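Local coordinates for protein transcobalamin-1 (Homo sapiens, PDB 4KKI) that binds vitamin B12 with femtomolar affinity, carries it and protects it from the acid of the stomach, at residues Leu97-Leu102 with Asn111-Tyr116; Asp120-Lys125 with Leu152-Phe157. All blocks are in the same frame, centred on the assembly; numbering follows the deposited sequence.

Both interactions belong to the globular N-terminal alpha domain, an alpha6-alpha6 helical barrel. They follow each other along the chain: interaction 1 closes before interaction 2 opens. Interaction 1 packs helix 92-102 against the short helix 111-115. Interaction 2 packs the next helix, 118-135, against helix 144-156. Their centres lie about 10 Å apart, on the same side of the chain's centre, and they touch directly. CD1 of I99 is 3.7 Å from CD2 of L122, and the ring of F157 packs on I99 and L100. The two contacts are thus joined by apolar packing inside the alpha domain. The side chains of L122 and I99 lie about 10 and 12 Å from the bound cyanocobalamin.

Interaction 1 (Leu97-Leu102 with Asn111-Tyr116); sequences LIILAL and NLIYDY
I113 reaches across to I99 and L102 in a contact made mainly by aliphatic side chains. Its CG1 lies 3.7 Å from CB of L102, and the two side chains run alongside each other, pointing opposite ways. With chi1 at -58°, CG1 of I113 stands anti to its own carbonyl carbon, and the extended chain beyond it carries CD1 to I99. There CD1 is 4.1 Å from CG2 of I99, and the two isoleucines lie roughly perpendicular. L102 also sends its CD1 branch to L112, 4.0 Å from CB. These two leucines likewise meet nearly at right angles.

One contact involves a backbone atom. CD1 of I113 comes within 3.6 Å of the carbonyl O of I99, a packing contact and not a polar one.

The helix axes are 9.5 Å apart at their closest and run at 135°, closer to antiparallel than parallel. I99 and I113 have the nearest CA atoms, 6.3 Å apart. Helix 69-85 adds I76 and I79 against L102. Helix 118-135 adds L118 against I99, and I119 against I113.

I99, L102 and I113 are buried. The contact packs two helices of the alpha6-alpha6 barrel domain, joined by a loop without helix or strand. It holds them by apolar packing, with 218 Å² buried and without polar bonds between the two segments.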
loop_
_atom_site.group_PDB
_atom_site.type_symbol
_atom_site.label_atom_id
_atom_site.label_comp_id
_atom_site.label_asym_id
_atom_site.label_seq_id
_atom_site.Cartn_x
_atom_site.Cartn_y
_atom_site.Cartn_z
ATOM N N LEU A 97 -4.559 -0.457 9.912
ATOM C CA LEU A 97 -4.008 0.884 9.728
ATOM C C LEU A 97 -4.551 1.861 10.763
ATOM O O LEU A 97 -3.834 2.749 11.222
ATOM C CB LEU A 97 -4.293 1.406 8.319
ATOM C CG LEU A 97 -3.439 0.830 7.188
ATOM C CD1 LEU A 97 -3.915 1.354 5.845
ATOM C CD2 LEU A 97 -1.967 1.160 7.399
ATOM N N ILE A 98 -5.821 1.697 11.120
ATOM C CA ILE A 98 -6.440 2.549 12.129
ATOM C C ILE A 98 -5.719 2.393 13.458
ATOM O O ILE A 98 -5.359 3.377 14.103
ATOM C CB ILE A 98 -7.934 2.229 12.301
ATOM C CG1 ILE A 98 -8.715 2.722 11.083
ATOM C CG2 ILE A 98 -8.485 2.875 13.566
ATOM C CD1 ILE A 98 -10.189 2.419 11.143
ATOM N N ILE A 99 -5.493 1.144 13.851
ATOM C CA ILE A 99 -4.802 0.843 15.094
ATOM C C ILE A 99 -3.375 1.391 15.070
ATOM O O ILE A 99 -2.912 1.976 16.050
ATOM C CB ILE A 99 -4.790 -0.674 15.375
ATOM C CG1 ILE A 99 -6.226 -1.188 15.532
ATOM C CG2 ILE A 99 -3.962 -0.987 16.615
ATOM C CD1 ILE A 99 -6.339 -2.684 15.740
ATOM N N LEU A 100 -2.691 1.214 13.943
ATOM C CA LEU A 100 -1.323 1.702 13.800
ATOM C C LEU A 100 -1.274 3.221 13.903
ATOM O O LEU A 100 -0.445 3.772 14.624
ATOM C CB LEU A 100 -0.708 1.244 12.477
ATOM C CG LEU A 100 -0.476 -0.260 12.303
ATOM C CD1 LEU A 100 0.004 -0.558 10.890
ATOM C CD2 LEU A 100 0.511 -0.789 13.334
ATOM N N ALA A 101 -2.170 3.889 13.183
ATOM C CA ALA A 101 -2.237 5.347 13.204
ATOM C C ALA A 101 -2.562 5.897 14.594
ATOM O O ALA A 101 -2.031 6.929 14.997
ATOM C CB ALA A 101 -3.252 5.846 12.187
ATOM N N LEU A 102 -3.431 5.205 15.324
ATOM C CA LEU A 102 -3.844 5.666 16.646
ATOM C C LEU A 102 -2.788 5.391 17.713
ATOM O O LEU A 102 -2.802 6.003 18.780
ATOM C CB LEU A 102 -5.174 5.024 17.057
ATOM C CG LEU A 102 -6.448 5.532 16.377
ATOM C CD1 LEU A 102 -7.638 4.655 16.740
ATOM C CD2 LEU A 102 -6.719 6.985 16.752
ATOM N N ASN A 111 -6.280 5.856 23.326
ATOM C CA ASN A 111 -7.330 5.239 24.127
ATOM C C ASN A 111 -8.467 4.670 23.285
ATOM O O ASN A 111 -9.144 3.731 23.705
ATOM C CB ASN A 111 -7.890 6.236 25.147
ATOM C CG ASN A 111 -7.051 6.313 26.409
ATOM O OD1 ASN A 111 -6.033 7.003 26.451
ATOM N ND2 ASN A 111 -7.481 5.606 27.448
ATOM N N LEU A 112 -8.671 5.238 22.099
ATOM C CA LEU A 112 -9.736 4.793 21.202
ATOM C C LEU A 112 -9.551 3.332 20.812
ATOM O O LEU A 112 -10.521 2.622 20.552
ATOM C CB LEU A 112 -9.798 5.664 19.943
ATOM C CG LEU A 112 -10.562 6.991 19.994
ATOM C CD1 LEU A 112 -9.894 7.995 20.922
ATOM C CD2 LEU A 112 -10.710 7.570 18.593
ATOM N N ILE A 113 -8.299 2.892 20.771
ATOM C CA ILE A 113 -7.985 1.506 20.460
ATOM C C ILE A 113 -8.569 0.579 21.515
ATOM O O ILE A 113 -9.175 -0.443 21.196
ATOM C CB ILE A 113 -6.469 1.274 20.398
ATOM C CG1 ILE A 113 -5.833 2.190 19.350
ATOM C CG2 ILE A 113 -6.170 -0.189 20.101
ATOM C CD1 ILE A 113 -4.320 2.115 19.306
ATOM N N TYR A 114 -8.390 0.949 22.777
ATOM C CA TYR A 114 -8.809 0.094 23.879
ATOM C C TYR A 114 -10.244 0.371 24.316
ATOM O O TYR A 114 -10.904 -0.500 24.882
ATOM C CB TYR A 114 -7.832 0.230 25.047
ATOM C CG TYR A 114 -6.396 0.021 24.625
ATOM C CD1 TYR A 114 -5.906 -1.256 24.375
ATOM C CD2 TYR A 114 -5.534 1.098 24.456
ATOM C CE1 TYR A 114 -4.596 -1.455 23.981
ATOM C CE2 TYR A 114 -4.223 0.908 24.062
ATOM C CZ TYR A 114 -3.760 -0.370 23.826
ATOM O OH TYR A 114 -2.456 -0.566 23.433
ATOM N N ASP A 115 -10.729 1.577 24.041
ATOM C CA ASP A 115 -12.107 1.930 24.367
ATOM C C ASP A 115 -13.090 1.317 23.374
ATOM O O ASP A 115 -14.251 1.080 23.704
ATOM C CB ASP A 115 -12.284 3.451 24.423
ATOM C CG ASP A 115 -11.584 4.078 25.615
ATOM O OD1 ASP A 115 -11.366 3.368 26.621
ATOM O OD2 ASP A 115 -11.255 5.282 25.549
ATOM N N TYR A 116 -12.617 1.058 22.158
ATOM C CA TYR A 116 -13.457 0.464 21.123
ATOM C C TYR A 116 -13.123 -1.010 20.913
ATOM O O TYR A 116 -13.766 -1.690 20.111
ATOM C CB TYR A 116 -13.298 1.218 19.800
ATOM C CG TYR A 116 -13.789 2.648 19.827
ATOM C CD1 TYR A 116 -14.847 3.027 20.644
ATOM C CD2 TYR A 116 -13.193 3.620 19.032
ATOM C CE1 TYR A 116 -15.298 4.335 20.668
ATOM C CE2 TYR A 116 -13.636 4.930 19.050
ATOM C CZ TYR A 116 -14.688 5.282 19.870
ATOM O OH TYR A 116 -15.131 6.585 19.888
#

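Interaction 2 (Asp120-Lys125 with Leu152-Phe157)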
loop_
_atom_site.group_PDB
_atom_site.type_symbol
_atom_site.label_atom_id
_atom_site.label_comp_id
_atom_site.label_asym_id
_atom_site.label_seq_id
_atom_site.Cartn_x
_atom_site.Cartn_y
_atom_site.Cartn_z
ATOM N N ASP A 120 -9.129 -6.460 19.639
ATOM C CA ASP A 120 -9.988 -7.637 19.666
ATOM C C ASP A 120 -10.707 -7.804 18.331
ATOM O O ASP A 120 -10.821 -8.916 17.814
ATOM C CB ASP A 120 -11.001 -7.548 20.812
ATOM C CG ASP A 120 -10.351 -7.665 22.179
ATOM O OD1 ASP A 120 -9.141 -7.375 22.291
ATOM O OD2 ASP A 120 -11.048 -8.044 23.143
ATOM N N LYS A 121 -11.175 -6.693 17.770
ATOM C CA LYS A 121 -11.887 -6.727 16.495
ATOM C C LYS A 121 -10.959 -7.137 15.359
ATOM O O LYS A 121 -11.365 -7.843 14.435
ATOM C CB LYS A 121 -12.537 -5.372 16.197
ATOM C CG LYS A 121 -13.777 -5.084 17.031
ATOM C CD LYS A 121 -14.908 -6.041 16.687
ATOM C CE LYS A 121 -16.079 -5.896 17.650
ATOM N NZ LYS A 121 -16.607 -4.505 17.703
ATOM N N LEU A 122 -9.708 -6.694 15.438
ATOM C CA LEU A 122 -8.712 -7.040 14.433
ATOM C C LEU A 122 -8.401 -8.533 14.466
ATOM O O LEU A 122 -8.178 -9.148 13.425
ATOM C CB LEU A 122 -7.435 -6.223 14.634
ATOM C CG LEU A 122 -6.336 -6.468 13.599
ATOM C CD1 LEU A 122 -6.845 -6.163 12.197
ATOM C CD2 LEU A 122 -5.101 -5.643 13.913
ATOM N N GLU A 123 -8.392 -9.110 15.664
ATOM C CA GLU A 123 -8.162 -10.544 15.819
ATOM C C GLU A 123 -9.242 -11.354 15.108
ATOM O O GLU A 123 -8.954 -12.368 14.473
ATOM C CB GLU A 123 -8.111 -10.925 17.298
ATOM C CG GLU A 123 -6.935 -10.327 18.046
ATOM C CD GLU A 123 -7.015 -10.558 19.543
ATOM O OE1 GLU A 123 -7.946 -11.257 19.991
ATOM O OE2 GLU A 123 -6.146 -10.035 20.271
ATOM N N ASN A 124 -10.485 -10.895 15.214
ATOM C CA ASN A 124 -11.599 -11.558 14.552
ATOM C C ASN A 124 -11.539 -11.391 13.036
ATOM O O ASN A 124 -11.727 -12.352 12.290
ATOM C CB ASN A 124 -12.937 -11.046 15.094
ATOM C CG ASN A 124 -13.103 -11.310 16.578
ATOM O OD1 ASN A 124 -12.516 -12.245 17.123
ATOM N ND2 ASN A 124 -13.907 -10.485 17.241
ATOM N N LYS A 125 -11.271 -10.170 12.585
ATOM C CA LYS A 125 -11.176 -9.897 11.154
ATOM C C LYS A 125 -10.013 -10.658 10.529
ATOM O O LYS A 125 -10.121 -11.163 9.413
ATOM C CB LYS A 125 -11.043 -8.395 10.889
ATOM C CG LYS A 125 -12.306 -7.603 11.192
ATOM C CD LYS A 125 -12.146 -6.138 10.822
ATOM C CE LYS A 125 -13.389 -5.339 11.184
ATOM N NZ LYS A 125 -14.590 -5.826 10.455
ATOM N N LEU A 152 1.265 -7.407 11.614
ATOM C CA LEU A 152 2.106 -6.313 12.089
ATOM C C LEU A 152 1.447 -5.561 13.241
ATOM O O LEU A 152 2.066 -5.336 14.283
ATOM C CB LEU A 152 2.430 -5.349 10.944
ATOM C CG LEU A 152 3.243 -4.096 11.283
ATOM C CD1 LEU A 152 4.582 -4.465 11.906
ATOM C CD2 LEU A 152 3.449 -3.237 10.038
ATOM N N ALA A 153 0.186 -5.187 13.049
ATOM C CA ALA A 153 -0.561 -4.442 14.056
ATOM C C ALA A 153 -0.788 -5.262 15.326
ATOM O O ALA A 153 -0.595 -4.763 16.434
ATOM C CB ALA A 153 -1.887 -3.962 13.484
ATOM N N LEU A 154 -1.197 -6.517 15.159
ATOM C CA LEU A 154 -1.415 -7.413 16.290
ATOM C C LEU A 154 -0.125 -7.657 17.066
ATOM O O LEU A 154 -0.137 -7.764 18.294
ATOM C CB LEU A 154 -1.998 -8.747 15.818
ATOM C CG LEU A 154 -3.423 -8.707 15.266
ATOM C CD1 LEU A 154 -3.802 -10.050 14.660
ATOM C CD2 LEU A 154 -4.402 -8.310 16.357
ATOM N N CYS A 155 0.984 -7.741 16.340
ATOM C CA CYS A 155 2.295 -7.948 16.946
ATOM C C CYS A 155 2.771 -6.727 17.733
ATOM O O CYS A 155 3.231 -6.851 18.869
ATOM C CB CYS A 155 3.322 -8.308 15.872
ATOM S SG CYS A 155 5.020 -8.330 16.457
ATOM N N LEU A 156 2.658 -5.549 17.124
ATOM C CA LEU A 156 3.107 -4.307 17.750
ATOM C C LEU A 156 2.297 -3.923 18.988
ATOM O O LEU A 156 2.794 -3.219 19.866
ATOM C CB LEU A 156 3.065 -3.157 16.743
ATOM C CG LEU A 156 4.146 -3.138 15.664
ATOM C CD1 LEU A 156 3.846 -2.063 14.627
ATOM C CD2 LEU A 156 5.508 -2.904 16.297
ATOM N N PHE A 157 1.050 -4.378 19.054
ATOM C CA PHE A 157 0.165 -3.977 20.146
ATOM C C PHE A 157 -0.267 -5.148 21.026
ATOM O O PHE A 157 -1.306 -5.092 21.684
ATOM C CB PHE A 157 -1.046 -3.209 19.602
ATOM C CG PHE A 157 -0.681 -1.905 18.954
ATOM C CD1 PHE A 157 -0.291 -1.862 17.627
ATOM C CD2 PHE A 157 -0.708 -0.725 19.678
ATOM C CE1 PHE A 157 0.058 -0.666 17.029
ATOM C CE2 PHE A 157 -0.361 0.476 19.084
ATOM C CZ PHE A 157 0.025 0.504 17.759
#
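L122 is the first residue along helix 118-135 here to touch helix 144-156, and it meets both A153 and L154. Its CG is anti to the backbone N (chi1 -178°), and chi2 of 58° leaves CD2 extended, anti to CA, toward A153 and L154. CD2 sits 3.7 Å from the CB methyl of A153. The same CD2 is 3.7 Å from CD2 of L154, while CG of L122 also lies against that leucine. The side chains of L122 and L154 cross at a slant.

E123 follows and uses its aliphatic part. Its CG is 3.7 Å from CD2 of L154, so one methyl of that leucine touches both L122 and E123. The glutamate chain is extended beyond CG. Its carboxylate is bonded outside the two segments: OE2 accepts a hydrogen bond from the backbone N of N160, in the loop after helix 144-156. L154 has a further neighbour in F126, one helical turn beyond L122.

The axes approach to 10.4 Å and cross at -141°, so the two helices run in roughly opposite directions. Behind the contact, C155 forms a disulfide with C197 of helix 185-203. This is near-antiparallel helix packing within the alpha6-alpha6 barrel domain. It lies close to the ligand site: the side chain of L122 is about 8 Å from that of Q146, a cyanocobalamin-binding residue.

Helices 118-135 and 144-156 are therefore joined here by a small leucine-alanine core. The single acidic residue in the contact offers carbon to that core and its charged end to the N160 backbone.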